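Local coordinates for protein aldehyde dehydrogenase (Staphylococcus aureus, PDB 6K10) that oxidises the aldehyde 4,4'-diaponeurosporen-4-al to 4,4'-diaponeurosporenoic acid with NAD+, a step in the biosynthesis of the carotenoid staphyloxanthin, at residues A[40-52]-A[66-78]. The protein carries 1 engineered substitution. Residues are numbered along the deposited sequence; the frame is centred on the assembly and turned at random.
Sequences LSKAIKSYESDIL and AYATEIGITLKSI
Helix 66-78 runs antiparallel to two consecutive helical pieces, meeting 40-46 at 160° (axes 10.0 Å apart) and 48-52 at 147°; between them Tyr47 leaves helical geometry and takes the N-cap position of the second. CA atoms come nearest at Ser41 and Leu75, Glu48 and Ile71, and Leu52 and Ala66. Packing is knobs-into-holes both ways: Ile44 sits among Ile71, Thr74, Leu75 and Ile78, its CD1 meeting Ile78 CD1 tip to tip at 3.6 Å. Ile44 and Leu75 slide past each other in opposite directions; CG1 lies beside the backbone N, which sets Ile44 CG2 against Leu75 CD2 (3.9 Å). Ile71 returns the knob between Ile44, Glu48, Ile51 and Leu52, its CD1 3.6 Å from Leu52 CD2, which also rests on Ala66 CB. Glu48, extended beyond CG, crosses Tyr67 at about a right angle, bringing CD to the ring edge in plane, carboxylate and ring 84° apart. Tyr67 OH donates to Glu48 OE1 (2.7 Å) from above the carboxylate plane. Glu48 OE2 salt-bridges Lys461 of the second subunit, whose Phe457 packs edge-to-face with Tyr67. An aliphatic seam thus joins the helices, while their one hydrogen bond couples residues reaching the second subunit, where Lys461 probably stabilises the carboxylate charge.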
ATOM      1  N   LEU A  40       6.468 -16.079  21.479  1.00 26.85           N
ATOM      2  CA  LEU A  40       5.571 -14.961  21.754  1.00 22.81           C
ATOM      3  C   LEU A  40       4.302 -15.433  22.453  1.00 24.33           C
ATOM      4  O   LEU A  40       3.844 -14.816  23.422  1.00 24.59           O
ATOM      5  CB  LEU A  40       5.224 -14.236  20.454  1.00 23.39           C
ATOM      6  CG  LEU A  40       4.422 -12.941  20.607  1.00 25.46           C
ATOM      7  CD1 LEU A  40       5.195 -11.933  21.444  1.00 28.35           C
ATOM      8  CD2 LEU A  40       4.070 -12.361  19.247  1.00 24.23           C
ATOM      9  N   SER A  41       3.717 -16.529  21.966  1.00 23.45           N
ATOM     10  CA  SER A  41       2.508 -17.069  22.580  1.00 26.28           C
ATOM     11  C   SER A  41       2.775 -17.541  24.004  1.00 26.28           C
ATOM     12  O   SER A  41       2.030 -17.204  24.932  1.00 25.89           O
ATOM     13  CB  SER A  41       1.964 -18.215  21.729  1.00 30.69           C
ATOM     14  OG  SER A  41       0.772 -18.732  22.285  1.00 35.67           O
ATOM     15  N   LYS A  42       3.826 -18.346  24.186  1.00 23.85           N
ATOM     16  CA  LYS A  42       4.209 -18.795  25.521  1.00 24.34           C
ATOM     17  C   LYS A  42       4.444 -17.614  26.450  1.00 24.72           C
ATOM     18  O   LYS A  42       4.070 -17.646  27.629  1.00 23.60           O
ATOM     19  CB  LYS A  42       5.467 -19.660  25.429  1.00 27.54           C
ATOM     20  CG  LYS A  42       6.280 -19.730  26.712  1.00 32.23           C
ATOM     21  CD  LYS A  42       7.489 -20.639  26.553  1.00 38.49           C
ATOM     22  CE  LYS A  42       8.565 -20.311  27.578  1.00 42.04           C
ATOM     23  NZ  LYS A  42       9.771 -21.165  27.397  1.00 45.21           N
ATOM     24  N   ALA A  43       5.051 -16.554  25.924  1.00 25.29           N
ATOM     25  CA  ALA A  43       5.390 -15.400  26.742  1.00 24.57           C
ATOM     26  C   ALA A  43       4.141 -14.647  27.195  1.00 22.65           C
ATOM     27  O   ALA A  43       4.050 -14.228  28.355  1.00 25.09           O
ATOM     28  CB  ALA A  43       6.335 -14.503  25.948  1.00 26.37           C
ATOM     29  N   ILE A  44       3.164 -14.474  26.299  1.00 20.34           N
ATOM     30  CA  ILE A  44       1.927 -13.784  26.667  1.00 22.90           C
ATOM     31  C   ILE A  44       1.168 -14.576  27.725  1.00 24.84           C
ATOM     32  O   ILE A  44       0.597 -14.003  28.662  1.00 22.52           O
ATOM     33  CB  ILE A  44       1.067 -13.533  25.414  1.00 22.44           C
ATOM     34  CG1 ILE A  44       1.781 -12.561  24.475  1.00 24.84           C
ATOM     35  CG2 ILE A  44      -0.316 -13.003  25.792  1.00 21.52           C
ATOM     36  CD1 ILE A  44       1.094 -12.375  23.146  1.00 23.31           C
ATOM     37  N   LYS A  45       1.158 -15.904  27.600  1.00 25.77           N
ATOM     38  CA  LYS A  45       0.481 -16.734  28.592  1.00 26.96           C
ATOM     39  C   LYS A  45       1.160 -16.629  29.951  1.00 25.46           C
ATOM     40  O   LYS A  45       0.488 -16.546  30.986  1.00 26.82           O
ATOM     41  CB  LYS A  45       0.445 -18.187  28.123  1.00 29.10           C
ATOM     42  CG  LYS A  45      -0.480 -18.432  26.947  1.00 30.08           C
ATOM     43  CD  LYS A  45      -0.219 -19.794  26.331  1.00 31.54           C
ATOM     44  CE  LYS A  45      -0.773 -19.875  24.919  1.00 34.98           C
ATOM     45  NZ  LYS A  45      -1.019 -21.281  24.496  1.00 35.00           N
ATOM     46  N   SER A  46       2.496 -16.633  29.967  1.00 24.89           N
ATOM     47  CA  SER A  46       3.221 -16.509  31.226  1.00 25.08           C
ATOM     48  C   SER A  46       2.925 -15.181  31.911  1.00 27.91           C
ATOM     49  O   SER A  46       2.919 -15.105  33.145  1.00 29.09           O
ATOM     50  CB  SER A  46       4.722 -16.656  30.978  1.00 28.33           C
ATOM     51  OG  SER A  46       4.996 -17.831  30.236  1.00 31.11           O
ATOM     52  N   TYR A  47       2.664 -14.136  31.132  1.00 25.29           N
ATOM     53  CA  TYR A  47       2.431 -12.797  31.651  1.00 27.29           C
ATOM     54  C   TYR A  47       0.958 -12.421  31.680  1.00 28.60           C
ATOM     55  O   TYR A  47       0.638 -11.252  31.914  1.00 25.02           O
ATOM     56  CB  TYR A  47       3.197 -11.782  30.811  1.00 28.00           C
ATOM     57  CG  TYR A  47       4.644 -11.619  31.193  1.00 31.16           C
ATOM     58  CD1 TYR A  47       5.577 -12.592  30.870  1.00 34.49           C
ATOM     59  CD2 TYR A  47       5.090 -10.467  31.824  1.00 36.62           C
ATOM     60  CE1 TYR A  47       6.908 -12.438  31.190  1.00 36.43           C
ATOM     61  CE2 TYR A  47       6.417 -10.304  32.150  1.00 38.66           C
ATOM     62  CZ  TYR A  47       7.322 -11.293  31.831  1.00 40.05           C
ATOM     63  OH  TYR A  47       8.648 -11.129  32.155  1.00 44.22           O
ATOM     64  N   GLU A  48       0.057 -13.380  31.442  1.00 25.86           N
ATOM     65  CA  GLU A  48      -1.361 -13.063  31.300  1.00 26.61           C
ATOM     66  C   GLU A  48      -1.889 -12.287  32.502  1.00 23.92           C
ATOM     67  O   GLU A  48      -2.614 -11.297  32.347  1.00 23.57           O
ATOM     68  CB  GLU A  48      -2.168 -14.347  31.102  1.00 27.54           C
ATOM     69  CG  GLU A  48      -3.659 -14.104  30.961  1.00 29.48           C
ATOM     70  CD  GLU A  48      -4.462 -15.389  30.946  1.00 30.00           C
ATOM     71  OE1 GLU A  48      -4.319 -16.167  29.980  1.00 32.98           O
ATOM     72  OE2 GLU A  48      -5.236 -15.620  31.899  1.00 30.52           O
ATOM     73  N   SER A  49      -1.528 -12.720  33.711  1.00 22.83           N
ATOM     74  CA  SER A  49      -2.022 -12.045  34.906  1.00 27.72           C
ATOM     75  C   SER A  49      -1.504 -10.613  34.988  1.00 24.54           C
ATOM     76  O   SER A  49      -2.257  -9.692  35.325  1.00 26.73           O
ATOM     77  CB  SER A  49      -1.628 -12.831  36.156  1.00 33.71           C
ATOM     78  OG  SER A  49      -2.501 -12.533  37.230  1.00 38.78           O
ATOM     79  N   ASP A  50      -0.220 -10.407  34.680  1.00 22.30           N
ATOM     80  CA  ASP A  50       0.348  -9.064  34.736  1.00 25.32           C
ATOM     81  C   ASP A  50      -0.248  -8.156  33.668  1.00 25.66           C
ATOM     82  O   ASP A  50      -0.420  -6.955  33.905  1.00 25.96           O
ATOM     83  CB  ASP A  50       1.870  -9.128  34.586  1.00 32.26           C
ATOM     84  CG  ASP A  50       2.481 -10.298  35.334  1.00 41.07           C
ATOM     85  OD1 ASP A  50       2.329 -11.453  34.876  1.00 47.40           O
ATOM     86  OD2 ASP A  50       3.112 -10.067  36.386  1.00 43.47           O
ATOM     87  N   ILE A  51      -0.562  -8.703  32.493  1.00 22.75           N
ATOM     88  CA  ILE A  51      -1.190  -7.899  31.448  1.00 22.38           C
ATOM     89  C   ILE A  51      -2.586  -7.469  31.878  1.00 24.99           C
ATOM     90  O   ILE A  51      -2.970  -6.305  31.721  1.00 25.40           O
ATOM     91  CB  ILE A  51      -1.225  -8.675  30.119  1.00 21.11           C
ATOM     92  CG1 ILE A  51       0.192  -9.025  29.668  1.00 23.85           C
ATOM     93  CG2 ILE A  51      -1.927  -7.856  29.048  1.00 21.82           C
ATOM     94  CD1 ILE A  51       0.242 -10.156  28.664  1.00 23.16           C
ATOM     95  N   LEU A  52      -3.369  -8.407  32.421  1.00 22.28           N
ATOM     96  CA  LEU A  52      -4.703  -8.065  32.908  1.00 21.93           C
ATOM     97  C   LEU A  52      -4.636  -7.020  34.013  1.00 21.70           C
ATOM     98  O   LEU A  52      -5.453  -6.092  34.050  1.00 22.63           O
ATOM     99  CB  LEU A  52      -5.423  -9.321  33.405  1.00 23.89           C
ATOM    100  CG  LEU A  52      -5.838 -10.364  32.365  1.00 24.83           C
ATOM    101  CD1 LEU A  52      -6.371 -11.615  33.051  1.00 24.20           C
ATOM    102  CD2 LEU A  52      -6.882  -9.792  31.418  1.00 25.29           C
ATOM    103  N   ALA A  66     -10.859  -7.192  28.552  1.00 20.62           N
ATOM    104  CA  ALA A  66      -9.432  -7.238  28.258  1.00 20.24           C
ATOM    105  C   ALA A  66      -9.053  -8.510  27.514  1.00 24.30           C
ATOM    106  O   ALA A  66      -8.142  -8.494  26.679  1.00 22.19           O
ATOM    107  CB  ALA A  66      -8.624  -7.118  29.549  1.00 23.42           C
ATOM    108  N   TYR A  67      -9.737  -9.621  27.795  1.00 21.22           N
ATOM    109  CA  TYR A  67      -9.414 -10.858  27.094  1.00 24.04           C
ATOM    110  C   TYR A  67      -9.971 -10.854  25.677  1.00 23.88           C
ATOM    111  O   TYR A  67      -9.306 -11.312  24.741  1.00 27.33           O
ATOM    112  CB  TYR A  67      -9.933 -12.067  27.872  1.00 24.59           C
ATOM    113  CG  TYR A  67      -8.928 -13.189  27.897  1.00 23.16           C
ATOM    114  CD1 TYR A  67      -7.931 -13.227  28.860  1.00 27.23           C
ATOM    115  CD2 TYR A  67      -8.946 -14.188  26.931  1.00 23.51           C
ATOM    116  CE1 TYR A  67      -6.995 -14.239  28.879  1.00 26.88           C
ATOM    117  CE2 TYR A  67      -8.011 -15.203  26.939  1.00 25.14           C
ATOM    118  CZ  TYR A  67      -7.039 -15.224  27.916  1.00 27.07           C
ATOM    119  OH  TYR A  67      -6.105 -16.233  27.932  1.00 29.01           O
ATOM    120  N   ALA A  68     -11.184 -10.330  25.495  1.00 25.05           N
ATOM    121  CA  ALA A  68     -11.806 -10.365  24.176  1.00 24.69           C
ATOM    122  C   ALA A  68     -11.172  -9.366  23.216  1.00 26.78           C
ATOM    123  O   ALA A  68     -11.177  -9.594  22.002  1.00 27.96           O
ATOM    124  CB  ALA A  68     -13.307 -10.103  24.296  1.00 24.37           C
ATOM    125  N   THR A  69     -10.620  -8.264  23.726  1.00 22.26           N
ATOM    126  CA  THR A  69     -10.111  -7.206  22.865  1.00 22.05           C
ATOM    127  C   THR A  69      -8.597  -7.050  22.882  1.00 25.00           C
ATOM    128  O   THR A  69      -8.067  -6.298  22.058  1.00 28.07           O
ATOM    129  CB  THR A  69     -10.749  -5.856  23.236  1.00 23.50           C
ATOM    130  OG1 THR A  69     -10.321  -5.460  24.545  1.00 27.42           O
ATOM    131  CG2 THR A  69     -12.268  -5.953  23.205  1.00 24.60           C
ATOM    132  N   GLU A  70      -7.882  -7.719  23.789  1.00 23.98           N
ATOM    133  CA  GLU A  70      -6.433  -7.546  23.835  1.00 24.89           C
ATOM    134  C   GLU A  70      -5.679  -8.871  23.890  1.00 22.87           C
ATOM    135  O   GLU A  70      -4.901  -9.177  22.982  1.00 24.64           O
ATOM    136  CB  GLU A  70      -6.030  -6.664  25.025  1.00 25.83           C
ATOM    137  CG  GLU A  70      -6.829  -5.373  25.148  1.00 28.02           C
ATOM    138  CD  GLU A  70      -5.970  -4.122  25.047  1.00 26.27           C
ATOM    139  OE1 GLU A  70      -4.850  -4.200  24.502  1.00 26.13           O
ATOM    140  OE2 GLU A  70      -6.422  -3.056  25.507  1.00 25.45           O
ATOM    141  N   ILE A  71      -5.891  -9.667  24.937  1.00 20.65           N
ATOM    142  CA  ILE A  71      -5.076 -10.867  25.131  1.00 23.51           C
ATOM    143  C   ILE A  71      -5.558 -12.008  24.246  1.00 20.72           C
ATOM    144  O   ILE A  71      -4.795 -12.552  23.438  1.00 19.85           O
ATOM    145  CB  ILE A  71      -5.064 -11.288  26.610  1.00 26.24           C
ATOM    146  CG1 ILE A  71      -4.505 -10.170  27.482  1.00 26.91           C
ATOM    147  CG2 ILE A  71      -4.248 -12.559  26.784  1.00 24.93           C
ATOM    148  CD1 ILE A  71      -4.381 -10.557  28.932  1.00 27.23           C
ATOM    149  N   GLY A  72      -6.819 -12.409  24.409  1.00 22.95           N
ATOM    150  CA  GLY A  72      -7.302 -13.596  23.720  1.00 22.81           C
ATOM    151  C   GLY A  72      -7.243 -13.467  22.212  1.00 27.13           C
ATOM    152  O   GLY A  72      -6.866 -14.411  21.513  1.00 28.55           O
ATOM    153  N   ILE A  73      -7.615 -12.297  21.691  1.00 25.71           N
ATOM    154  CA  ILE A  73      -7.588 -12.085  20.250  1.00 24.31           C
ATOM    155  C   ILE A  73      -6.158 -12.147  19.723  1.00 21.58           C
ATOM    156  O   ILE A  73      -5.927 -12.574  18.585  1.00 23.55           O
ATOM    157  CB  ILE A  73      -8.278 -10.750  19.907  1.00 31.36           C
ATOM    158  CG1 ILE A  73      -8.393 -10.563  18.395  1.00 35.62           C
ATOM    159  CG2 ILE A  73      -7.545  -9.579  20.543  1.00 31.40           C
ATOM    160  CD1 ILE A  73      -9.496  -9.612  17.995  1.00 36.83           C
ATOM    161  N   THR A  74      -5.179 -11.747  20.538  1.00 20.06           N
ATOM    162  CA  THR A  74      -3.782 -11.828  20.125  1.00 20.51           C
ATOM    163  C   THR A  74      -3.300 -13.273  20.109  1.00 23.40           C
ATOM    164  O   THR A  74      -2.654 -13.711  19.151  1.00 26.55           O
ATOM    165  CB  THR A  74      -2.913 -10.977  21.051  1.00 22.91           C
ATOM    166  OG1 THR A  74      -3.327  -9.608  20.964  1.00 23.25           O
ATOM    167  CG2 THR A  74      -1.441 -11.084  20.667  1.00 25.35           C
ATOM    168  N   LEU A  75      -3.608 -14.029  21.166  1.00 23.09           N
ATOM    169  CA  LEU A  75      -3.246 -15.442  21.203  1.00 24.67           C
ATOM    170  C   LEU A  75      -3.844 -16.189  20.019  1.00 23.81           C
ATOM    171  O   LEU A  75      -3.170 -17.004  19.377  1.00 26.74           O
ATOM    172  CB  LEU A  75      -3.712 -16.066  22.519  1.00 21.82           C
ATOM    173  CG  LEU A  75      -2.965 -15.628  23.778  1.00 24.44           C
ATOM    174  CD1 LEU A  75      -3.596 -16.261  25.005  1.00 26.80           C
ATOM    175  CD2 LEU A  75      -1.494 -16.000  23.678  1.00 23.37           C
ATOM    176  N   LYS A  76      -5.113 -15.915  19.712  1.00 23.41           N
ATOM    177  CA  LYS A  76      -5.753 -16.544  18.562  1.00 24.81           C
ATOM    178  C   LYS A  76      -5.049 -16.166  17.264  1.00 25.00           C
ATOM    179  O   LYS A  76      -4.875 -17.008  16.375  1.00 26.45           O
ATOM    180  CB  LYS A  76      -7.228 -16.149  18.511  1.00 26.61           C
ATOM    181  CG  LYS A  76      -8.057 -16.954  17.529  1.00 28.49           C
ATOM    182  N   SER A  77      -4.631 -14.904  17.138  1.00 25.03           N
ATOM    183  CA  SER A  77      -3.958 -14.467  15.918  1.00 24.81           C
ATOM    184  C   SER A  77      -2.586 -15.117  15.772  1.00 22.57           C
ATOM    185  O   SER A  77      -2.198 -15.509  14.664  1.00 22.23           O
ATOM    186  CB  SER A  77      -3.839 -12.942  15.904  1.00 26.57           C
ATOM    187  OG  SER A  77      -3.250 -12.487  14.700  1.00 29.49           O
ATOM    188  N   ILE A  78      -1.834 -15.233  16.872  1.00 22.64           N
ATOM    189  CA  ILE A  78      -0.545 -15.922  16.827  1.00 26.22           C
ATOM    190  C   ILE A  78      -0.733 -17.353  16.356  1.00 29.38           C
ATOM    191  O   ILE A  78      -0.003 -17.844  15.485  1.00 27.05           O
ATOM    192  CB  ILE A  78       0.142 -15.886  18.206  1.00 26.68           C
ATOM    193  CG1 ILE A  78       0.479 -14.458  18.621  1.00 28.45           C
ATOM    194  CG2 ILE A  78       1.399 -16.750  18.194  1.00 27.22           C
ATOM    195  CD1 ILE A  78       0.846 -14.324  20.082  1.00 28.91           C
TER